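Penicillin-binding 1 transmembrane protein MrcA (Nitrosomonas europaea ATCC 19718, PDB 3D0F) is probably a bifunctional enzyme of cell wall synthesis, polymerising glycan strands and cross-linking their peptides, and is represented by its OB-like domain. Local coordinates at residues D34-L42 with V49-E57. Residues are numbered along the deposited sequence; the frame is centred on the assembly and turned at random. Where two conformers were deposited one is given.
Sequences DDILAAVVL and VEAFRKNGE
Val40 and Phe52 face each other as the hydrogen-bonded pair of an antiparallel hairpin, Val40 N giving to Phe52 O and Phe52 N to Val40 O, both at 2.9 Å. A third backbone bond, from Leu42 N to Glu50 O (2.8 Å), carries the ladder on. Packing is tightest here. On one face, methyl CG1 of Val40 meets Phe52 CB at 3.8 Å; Phe52 CG lies anti to the backbone N (chi1 -177°), which carries its ring away from strand 37-41. On the other face, Ala39 CB lies 3.8 Å from Ala51 CB, small side chains suiting such closely spaced backbones, and beyond them the branched Val41 and Val49 cross at about a right angle, CG2 to CG1.

Toward Ala38 the strands part, and a water takes the place of a direct bond: it donates to Ala38 O (2.6 Å) and accepts from Lys54 N. Leu37 touches Arg53 only through CD1, near NH1. That guanidinium has Asn55 OD1 over one face. A type I turn runs from Arg53 to Gly56, and a salt bridge from Arg53 NH2 to Glu57 OE1 (3.1 Å) links its first residue to the one just after it. Asn55 also forms an Asx turn, OD1 accepting from Glu57 N, while the positive phi of Gly56 suits a residue without a side chain.

The second subunit borders the contact: Asp35 OD1 forms a salt bridge with NH1 of Arg53 of that subunit. Leu23 of the second subunit packs on Phe52. Within the antiparallel sheet of the OB-like domain, strand 37-45 lies between 48-53 and 88-94, while 58-61 flanks 48-53 beyond.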
loop_
_atom_site.group_PDB
_atom_site.type_symbol
_atom_site.label_atom_id
_atom_site.label_comp_id
_atom_site.label_asym_id
_atom_site.label_seq_id
_atom_site.Cartn_x
_atom_site.Cartn_y
_atom_site.Cartn_z
ATOM N N ASP A 34 0.699 -3.360 -3.659
ATOM C CA ASP A 34 -0.192 -2.420 -2.953
ATOM C C ASP A 34 -0.686 -3.037 -1.628
ATOM O O ASP A 34 -1.023 -4.216 -1.560
ATOM C CB ASP A 34 -1.389 -2.057 -3.829
ATOM C CG ASP A 34 -1.058 -1.008 -4.912
ATOM O OD1 ASP A 34 0.113 -0.584 -5.029
ATOM O OD2 ASP A 34 -2.048 -0.660 -5.618
ATOM N N ASP A 35 -0.694 -2.194 -0.608
ATOM C CA ASP A 35 -1.173 -2.524 0.738
ATOM C C ASP A 35 -0.222 -3.428 1.517
ATOM O O ASP A 35 -0.531 -3.807 2.662
ATOM C CB ASP A 35 -2.560 -3.130 0.710
ATOM C CG ASP A 35 -3.589 -2.279 -0.098
ATOM O OD1 ASP A 35 -3.738 -1.093 0.266
ATOM O OD2 ASP A 35 -4.219 -2.829 -1.046
ATOM N N ILE A 36 0.896 -3.773 0.912
ATOM C CA ILE A 36 1.963 -4.557 1.563
ATOM C C ILE A 36 2.999 -3.546 1.988
ATOM O O ILE A 36 3.765 -3.027 1.155
ATOM C CB ILE A 36 2.583 -5.642 0.645
ATOM C CG1 ILE A 36 1.483 -6.619 0.243
ATOM C CG2 ILE A 36 3.726 -6.382 1.412
ATOM C CD1 ILE A 36 1.914 -7.694 -0.737
ATOM N N LEU A 37 3.014 -3.265 3.287
ATOM C CA LEU A 37 3.706 -2.112 3.847
ATOM C C LEU A 37 4.960 -2.486 4.606
ATOM O O LEU A 37 5.051 -3.545 5.184
ATOM C CB LEU A 37 2.783 -1.384 4.808
ATOM C CG LEU A 37 1.406 -1.043 4.273
ATOM C CD1 LEU A 37 0.645 -0.227 5.289
ATOM C CD2 LEU A 37 1.484 -0.345 2.890
ATOM N N ALA A 38 5.932 -1.592 4.595
ATOM C CA ALA A 38 7.174 -1.800 5.345
ATOM C C ALA A 38 6.925 -1.538 6.821
ATOM O O ALA A 38 6.200 -0.624 7.229
ATOM C CB ALA A 38 8.326 -0.875 4.822
ATOM N N ALA A 39 7.607 -2.314 7.672
ATOM C CA ALA A 39 7.578 -2.040 9.087
ATOM C C ALA A 39 8.893 -2.531 9.697
ATOM O O ALA A 39 9.504 -3.472 9.207
ATOM C CB ALA A 39 6.391 -2.695 9.799
ATOM N N VAL A 40 9.287 -1.893 10.770
ATOM C CA VAL A 40 10.479 -2.322 11.507
ATOM C C VAL A 40 10.056 -2.896 12.840
ATOM O O VAL A 40 9.303 -2.273 13.587
ATOM C CB VAL A 40 11.524 -1.190 11.737
ATOM C CG1 VAL A 40 10.929 -0.009 12.497
ATOM C CG2 VAL A 40 12.739 -1.717 12.492
ATOM N N VAL A 41 10.557 -4.074 13.144
ATOM C CA VAL A 41 10.211 -4.765 14.386
ATOM C C VAL A 41 10.836 -4.077 15.608
ATOM O O VAL A 41 12.035 -3.748 15.609
ATOM C CB VAL A 41 10.570 -6.269 14.326
ATOM C CG1 VAL A 41 10.382 -6.951 15.757
ATOM C CG2 VAL A 41 9.706 -6.952 13.227
ATOM N N LEU A 42 9.992 -3.832 16.604
ATOM C CA LEU A 42 10.425 -3.294 17.899
ATOM C C LEU A 42 10.580 -4.378 18.971
ATOM O O LEU A 42 11.436 -4.272 19.835
ATOM C CB LEU A 42 9.413 -2.243 18.397
ATOM C CG LEU A 42 9.159 -1.126 17.382
ATOM C CD1 LEU A 42 8.171 -0.111 17.978
ATOM C CD2 LEU A 42 10.427 -0.439 16.864
ATOM N N VAL A 49 4.310 -9.671 17.861
ATOM C CA VAL A 49 5.336 -8.829 17.282
ATOM C C VAL A 49 4.782 -7.407 17.273
ATOM O O VAL A 49 3.663 -7.173 16.765
ATOM C CB VAL A 49 5.638 -9.300 15.844
ATOM C CG1 VAL A 49 6.490 -8.277 15.108
ATOM C CG2 VAL A 49 6.239 -10.717 15.878
ATOM N N GLU A 50 5.561 -6.456 17.802
ATOM C CA GLU A 50 5.243 -5.029 17.689
ATOM C C GLU A 50 6.153 -4.464 16.604
ATOM O O GLU A 50 7.360 -4.719 16.620
ATOM C CB GLU A 50 5.539 -4.294 19.007
ATOM C CG GLU A 50 4.645 -4.719 20.134
ATOM C CD GLU A 50 4.299 -3.625 21.150
ATOM O OE1 GLU A 50 4.959 -2.555 21.208
ATOM O OE2 GLU A 50 3.326 -3.882 21.912
ATOM N N ALA A 51 5.594 -3.702 15.681
ATOM C CA ALA A 51 6.346 -3.135 14.578
ATOM C C ALA A 51 5.906 -1.699 14.284
ATOM O O ALA A 51 4.727 -1.363 14.471
ATOM C CB ALA A 51 6.238 -4.032 13.325
ATOM N N PHE A 52 6.837 -0.863 13.854
ATOM C CA PHE A 52 6.590 0.534 13.518
ATOM C C PHE A 52 6.477 0.674 12.000
ATOM O O PHE A 52 7.330 0.196 11.272
ATOM C CB PHE A 52 7.766 1.394 14.018
ATOM C CG PHE A 52 7.595 2.871 13.795
ATOM C CD1 PHE A 52 6.995 3.646 14.764
ATOM C CD2 PHE A 52 8.119 3.485 12.679
ATOM C CE1 PHE A 52 6.840 5.039 14.594
ATOM C CE2 PHE A 52 7.948 4.878 12.474
ATOM C CZ PHE A 52 7.324 5.633 13.454
ATOM N N ARG A 53 5.398 1.270 11.513
ATOM C CA ARG A 53 5.241 1.442 10.055
ATOM C C ARG A 53 5.464 2.914 9.640
ATOM O O ARG A 53 5.497 3.780 10.472
ATOM C CB ARG A 53 3.889 0.903 9.555
ATOM C CG ARG A 53 2.695 1.408 10.208
ATOM C CD ARG A 53 1.520 0.554 9.736
ATOM N NE ARG A 53 0.245 1.053 10.096
ATOM C CZ ARG A 53 -0.580 1.710 9.268
ATOM N NH1 ARG A 53 -0.221 2.008 8.028
ATOM N NH2 ARG A 53 -1.761 2.096 9.692
ATOM N N LYS A 54 5.584 3.160 8.347
ATOM C CA LYS A 54 5.926 4.498 7.841
ATOM C C LYS A 54 4.970 5.580 8.249
ATOM O O LYS A 54 5.385 6.737 8.383
ATOM C CB LYS A 54 5.973 4.460 6.315
ATOM C CG LYS A 54 7.169 3.742 5.754
ATOM C CD LYS A 54 8.432 4.603 5.833
ATOM C CE LYS A 54 8.511 5.736 4.799
ATOM N NZ LYS A 54 9.926 6.330 4.680
ATOM N N ASN A 55 3.692 5.262 8.422
ATOM C CA ASN A 55 2.724 6.304 8.807
ATOM C C ASN A 55 2.867 6.721 10.279
ATOM O O ASN A 55 2.119 7.594 10.765
ATOM C CB ASN A 55 1.292 5.875 8.455
ATOM C CG ASN A 55 0.632 5.080 9.537
ATOM O OD1 ASN A 55 1.299 4.371 10.288
ATOM N ND2 ASN A 55 -0.673 5.236 9.674
ATOM N N GLY A 56 3.816 6.107 10.990
ATOM C CA GLY A 56 4.128 6.441 12.355
ATOM C C GLY A 56 3.405 5.617 13.412
ATOM O O GLY A 56 3.575 5.858 14.602
ATOM N N GLU A 57 2.542 4.699 12.988
ATOM C CA GLU A 57 1.823 3.913 13.961
ATOM C C GLU A 57 2.610 2.647 14.313
ATOM O O GLU A 57 3.383 2.122 13.500
ATOM C CB GLU A 57 0.396 3.643 13.463
ATOM C CG GLU A 57 -0.413 4.952 13.453
ATOM C CD GLU A 57 -1.820 4.871 12.892
ATOM O OE1 GLU A 57 -2.131 3.998 12.060
ATOM O OE2 GLU A 57 -2.624 5.744 13.285
HETATM O O HOH W 1 4.825 1.313 6.101
#